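Long-range contact in quinone reductase (Klebsiella pneumoniae subsp. pneumoniae, PDB 4GI5), which binds FAD in a flavodoxin-like fold and probably works as an NAD(P)H dehydrogenase that reduces quinones: residues E55-W66 with D102-W112. Sequence-based numbering, arbitrary orientation.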
loop_
_atom_site.group_PDB
_atom_site.type_symbol
_atom_site.label_atom_id
_atom_site.label_comp_id
_atom_site.label_asym_id
_atom_site.label_seq_id
_atom_site.Cartn_x
_atom_site.Cartn_y
_atom_site.Cartn_z
ATOM N N GLU B 55 -26.972 -9.138 9.094
ATOM C CA GLU B 55 -27.192 -7.778 8.877
ATOM C C GLU B 55 -25.871 -7.218 8.210
ATOM O O GLU B 55 -24.758 -7.629 8.611
ATOM C CB GLU B 55 -27.278 -7.049 10.166
ATOM C CG GLU B 55 -28.572 -7.204 10.963
ATOM C CD GLU B 55 -28.468 -6.348 12.218
ATOM O OE1 GLU B 55 -28.342 -6.951 13.295
ATOM O OE2 GLU B 55 -28.390 -5.088 12.088
ATOM N N VAL B 56 -26.046 -6.320 7.285
ATOM C CA VAL B 56 -24.892 -5.836 6.423
ATOM C C VAL B 56 -24.928 -4.337 6.416
ATOM O O VAL B 56 -25.939 -3.740 6.137
ATOM C CB VAL B 56 -24.928 -6.377 4.992
ATOM C CG1 VAL B 56 -23.677 -5.866 4.234
ATOM C CG2 VAL B 56 -24.928 -7.881 4.973
ATOM N N GLN B 57 -23.831 -3.662 6.789
ATOM C CA GLN B 57 -23.646 -2.279 6.460
ATOM C C GLN B 57 -22.480 -2.162 5.425
ATOM O O GLN B 57 -21.607 -3.017 5.401
ATOM C CB GLN B 57 -23.299 -1.455 7.687
ATOM C CG GLN B 57 -24.452 -1.199 8.686
ATOM C CD GLN B 57 -24.051 -0.102 9.661
ATOM O OE1 GLN B 57 -23.652 -0.349 10.763
ATOM N NE2 GLN B 57 -24.038 1.105 9.180
ATOM N N VAL B 58 -22.544 -1.141 4.610
ATOM C CA VAL B 58 -21.609 -0.968 3.459
ATOM C C VAL B 58 -21.031 0.366 3.539
ATOM O O VAL B 58 -21.723 1.358 3.781
ATOM C CB VAL B 58 -22.293 -1.151 2.113
ATOM C CG1 VAL B 58 -21.239 -1.034 0.974
ATOM C CG2 VAL B 58 -22.893 -2.526 2.079
ATOM N N SER B 59 -19.695 0.458 3.303
ATOM C CA SER B 59 -19.091 1.739 3.109
ATOM C C SER B 59 -18.557 1.731 1.676
ATOM O O SER B 59 -17.437 1.290 1.423
ATOM C CB SER B 59 -17.948 1.978 4.116
ATOM O OG SER B 59 -18.471 2.144 5.418
ATOM N N ASP B 60 -19.337 2.287 0.756
ATOM C CA ASP B 60 -18.993 2.362 -0.620
ATOM C C ASP B 60 -18.273 3.669 -0.789
ATOM O O ASP B 60 -18.850 4.806 -0.849
ATOM C CB ASP B 60 -20.263 2.224 -1.490
ATOM C CG ASP B 60 -19.975 2.374 -2.962
ATOM O OD1 ASP B 60 -18.944 2.972 -3.467
ATOM O OD2 ASP B 60 -20.879 1.902 -3.744
ATOM N N LEU B 61 -16.934 3.600 -0.750
ATOM C CA LEU B 61 -16.155 4.837 -0.649
ATOM C C LEU B 61 -16.298 5.848 -1.774
ATOM O O LEU B 61 -16.448 7.047 -1.483
ATOM C CB LEU B 61 -14.660 4.494 -0.466
ATOM C CG LEU B 61 -14.401 3.593 0.734
ATOM C CD1 LEU B 61 -12.895 3.205 0.795
ATOM C CD2 LEU B 61 -14.845 4.153 2.074
ATOM N N TYR B 62 -16.357 5.372 -3.003
ATOM C CA TYR B 62 -16.569 6.260 -4.132
ATOM C C TYR B 62 -18.024 6.896 -4.045
ATOM O O TYR B 62 -18.135 8.125 -4.290
ATOM C CB TYR B 62 -16.343 5.599 -5.436
ATOM C CG TYR B 62 -14.884 5.542 -5.831
ATOM C CD1 TYR B 62 -14.255 6.637 -6.447
ATOM C CD2 TYR B 62 -14.120 4.399 -5.613
ATOM C CE1 TYR B 62 -12.897 6.538 -6.869
ATOM C CE2 TYR B 62 -12.806 4.311 -5.969
ATOM C CZ TYR B 62 -12.229 5.341 -6.635
ATOM O OH TYR B 62 -10.929 5.231 -7.156
ATOM N N ALA B 63 -18.986 6.083 -3.681
ATOM C CA ALA B 63 -20.427 6.592 -3.646
ATOM C C ALA B 63 -20.512 7.641 -2.574
ATOM O O ALA B 63 -21.236 8.654 -2.728
ATOM C CB ALA B 63 -21.364 5.430 -3.430
HETATM N N MSE B 64 -19.753 7.519 -1.475
HETATM C CA MSE B 64 -19.784 8.450 -0.339
HETATM C C MSE B 64 -18.865 9.684 -0.600
HETATM O O MSE B 64 -18.758 10.522 0.227
HETATM C CB MSE B 64 -19.274 7.746 0.946
HETATM C CG MSE B 64 -20.159 6.646 1.374
HETATM SE SE MSE B 64 -18.917 5.574 2.663
HETATM C CE MSE B 64 -20.219 6.414 3.513
ATOM N N ARG B 65 -18.145 9.715 -1.710
ATOM C CA ARG B 65 -17.144 10.747 -2.073
ATOM C C ARG B 65 -16.149 10.885 -0.890
ATOM O O ARG B 65 -15.855 11.919 -0.356
ATOM C CB ARG B 65 -17.786 12.098 -2.395
ATOM C CG ARG B 65 -18.887 11.950 -3.469
ATOM C CD ARG B 65 -19.684 13.251 -3.622
ATOM N NE ARG B 65 -18.844 14.172 -4.373
ATOM C CZ ARG B 65 -18.233 15.277 -3.907
ATOM N NH1 ARG B 65 -18.351 15.690 -2.632
ATOM N NH2 ARG B 65 -17.475 15.986 -4.743
ATOM N N TRP B 66 -15.676 9.747 -0.470
ATOM C CA TRP B 66 -14.834 9.643 0.736
ATOM C C TRP B 66 -13.565 10.500 0.554
ATOM O O TRP B 66 -12.859 10.363 -0.448
ATOM C CB TRP B 66 -14.425 8.161 0.890
ATOM C CG TRP B 66 -13.547 7.963 2.129
ATOM C CD1 TRP B 66 -12.160 7.752 2.137
ATOM C CD2 TRP B 66 -13.944 8.027 3.486
ATOM N NE1 TRP B 66 -11.728 7.707 3.413
ATOM C CE2 TRP B 66 -12.779 7.921 4.276
ATOM C CE3 TRP B 66 -15.178 8.234 4.137
ATOM C CZ2 TRP B 66 -12.807 7.911 5.669
ATOM C CZ3 TRP B 66 -15.189 8.201 5.557
ATOM C CH2 TRP B 66 -14.044 8.090 6.301
ATOM N N ASP B 102 -17.417 12.204 9.240
ATOM C CA ASP B 102 -17.207 11.005 8.359
ATOM C C ASP B 102 -16.382 9.935 9.075
ATOM O O ASP B 102 -16.741 8.755 9.041
ATOM C CB ASP B 102 -16.610 11.435 6.979
ATOM C CG ASP B 102 -15.287 12.104 7.038
ATOM O OD1 ASP B 102 -14.828 12.742 8.054
ATOM O OD2 ASP B 102 -14.632 12.138 5.940
ATOM N N ILE B 103 -15.302 10.355 9.712
ATOM C CA ILE B 103 -14.435 9.462 10.509
ATOM C C ILE B 103 -15.190 8.797 11.607
ATOM O O ILE B 103 -15.155 7.579 11.801
ATOM C CB ILE B 103 -13.194 10.203 11.004
ATOM C CG1 ILE B 103 -12.329 10.627 9.832
ATOM C CG2 ILE B 103 -12.434 9.375 12.059
ATOM C CD1 ILE B 103 -11.155 11.569 10.137
ATOM N N VAL B 104 -15.928 9.610 12.352
ATOM C CA VAL B 104 -16.650 9.069 13.515
ATOM C C VAL B 104 -17.653 8.012 13.066
ATOM O O VAL B 104 -17.772 6.951 13.655
ATOM C CB VAL B 104 -17.392 10.245 14.236
ATOM C CG1 VAL B 104 -18.342 9.687 15.319
ATOM C CG2 VAL B 104 -16.399 11.168 14.860
ATOM N N ALA B 105 -18.359 8.218 11.977
ATOM C CA ALA B 105 -19.362 7.247 11.507
ATOM C C ALA B 105 -18.739 5.921 11.078
ATOM O O ALA B 105 -19.278 4.847 11.351
ATOM C CB ALA B 105 -20.181 7.868 10.363
ATOM N N GLU B 106 -17.540 6.012 10.474
ATOM C CA GLU B 106 -16.809 4.751 10.181
ATOM C C GLU B 106 -16.356 3.998 11.395
ATOM O O GLU B 106 -16.409 2.775 11.443
ATOM C CB GLU B 106 -15.661 5.027 9.213
ATOM C CG GLU B 106 -16.075 5.619 7.834
ATOM C CD GLU B 106 -17.025 4.751 7.122
ATOM O OE1 GLU B 106 -16.749 3.546 6.836
ATOM O OE2 GLU B 106 -18.224 5.245 6.879
ATOM N N GLN B 107 -15.840 4.728 12.385
ATOM C CA GLN B 107 -15.416 4.117 13.591
ATOM C C GLN B 107 -16.606 3.408 14.285
ATOM O O GLN B 107 -16.485 2.271 14.763
ATOM C CB GLN B 107 -14.795 5.124 14.540
ATOM C CG GLN B 107 -13.528 5.739 13.958
ATOM C CD GLN B 107 -12.857 6.741 14.822
ATOM O OE1 GLN B 107 -13.454 7.333 15.745
ATOM N NE2 GLN B 107 -11.625 7.054 14.457
ATOM N N GLU B 108 -17.768 4.077 14.260
ATOM C CA GLU B 108 -18.990 3.421 14.862
ATOM C C GLU B 108 -19.388 2.165 14.099
ATOM O O GLU B 108 -19.764 1.185 14.720
ATOM C CB GLU B 108 -20.148 4.495 14.913
ATOM C CG GLU B 108 -19.828 5.446 16.052
ATOM C CD GLU B 108 -20.759 6.659 16.201
ATOM O OE1 GLU B 108 -21.540 6.940 15.262
ATOM O OE2 GLU B 108 -20.650 7.370 17.252
ATOM N N LYS B 109 -19.234 2.155 12.747
ATOM C CA LYS B 109 -19.514 0.948 11.961
ATOM C C LYS B 109 -18.620 -0.200 12.365
ATOM O O LYS B 109 -19.043 -1.354 12.498
ATOM C CB LYS B 109 -19.425 1.188 10.472
ATOM C CG LYS B 109 -20.521 2.058 9.893
ATOM C CD LYS B 109 -20.126 2.433 8.455
ATOM C CE LYS B 109 -21.025 3.479 7.893
ATOM N NZ LYS B 109 -20.630 3.703 6.425
ATOM N N LEU B 110 -17.321 0.089 12.560
ATOM C CA LEU B 110 -16.398 -0.928 12.927
ATOM C C LEU B 110 -16.741 -1.489 14.315
ATOM O O LEU B 110 -16.605 -2.669 14.532
ATOM C CB LEU B 110 -14.976 -0.309 12.971
ATOM C CG LEU B 110 -14.400 -0.071 11.590
ATOM C CD1 LEU B 110 -13.221 0.880 11.709
ATOM C CD2 LEU B 110 -13.911 -1.354 10.979
ATOM N N LEU B 111 -17.048 -0.617 15.252
ATOM C CA LEU B 111 -17.457 -1.107 16.602
ATOM C C LEU B 111 -18.722 -1.964 16.570
ATOM O O LEU B 111 -18.811 -2.984 17.274
ATOM C CB LEU B 111 -17.597 0.061 17.565
ATOM C CG LEU B 111 -16.307 0.857 17.900
ATOM C CD1 LEU B 111 -16.599 2.046 18.771
ATOM C CD2 LEU B 111 -15.256 -0.033 18.501
ATOM N N TRP B 112 -19.652 -1.630 15.677
ATOM C CA TRP B 112 -20.875 -2.416 15.484
ATOM C C TRP B 112 -20.643 -3.773 14.929
ATOM O O TRP B 112 -21.287 -4.770 15.287
ATOM C CB TRP B 112 -21.788 -1.550 14.575
ATOM C CG TRP B 112 -22.992 -2.268 13.999
ATOM C CD1 TRP B 112 -24.279 -2.367 14.579
ATOM C CD2 TRP B 112 -23.062 -2.960 12.752
ATOM N NE1 TRP B 112 -25.101 -3.090 13.757
ATOM C CE2 TRP B 112 -24.411 -3.484 12.632
ATOM C CE3 TRP B 112 -22.170 -3.149 11.706
ATOM C CZ2 TRP B 112 -24.821 -4.241 11.545
ATOM C CZ3 TRP B 112 -22.561 -3.962 10.633
ATOM C CH2 TRP B 112 -23.905 -4.455 10.520
HETATM O O HOH W 1 -27.772 -3.712 14.324
HETATM O O HOH W 2 -23.102 3.004 5.235
#
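Ser59 joins Glu106 and Lys109 in a closed polar triangle at the tight centre of the contact. Ser59 OG donates to Glu106 OE1 at 2.6 Å, on the syn lone pair, and accepts from Lys109 NZ at 2.8 Å. Lys109 NZ closes the ring with a salt bridge to Glu106 OE2, 2.9 Å long. Lys109 NZ also donates to a water that bonds Val58 O, so the triangle has a wet side; the water lies 2.6 Å from Val58 O. Glu106 bends at chi2 (-58°), which turns its carboxylate back toward the lysine. Trp134 of helix 129-138 also donates to Glu106 OE1, so two bonds hold that buried oxygen. Beside the triangle, the rim of the Trp66 indole runs alongside Glu106 in the opposite direction, with Trp66 CH2 3.5 Å from Glu106 CG. Leu61 CD2 lies over one face of the indole and Asp102 OD2 over the other, both displaced toward the rim. Asp102 OD2 also forms a salt bridge with Arg137, and OD1 is hydrogen-bonded to Ser100. Strand 55-60 is an outermost strand of the five-stranded parallel sheet of the flavodoxin-like fold. Helix 102-112 packs against it nearly antiparallel, at 150°, and leads on to strand 115-121.

The other end is looser. Gln57 lies over the Trp112 ring, with Gln57 CG 4.0 Å from the six-membered centroid in a CH-pi contact. Its OE1 sits above the same face, the amide steeply tilted to the ring. Exposed Glu55 reaches the indole edge, where a water links OE2 to Trp112 NE1.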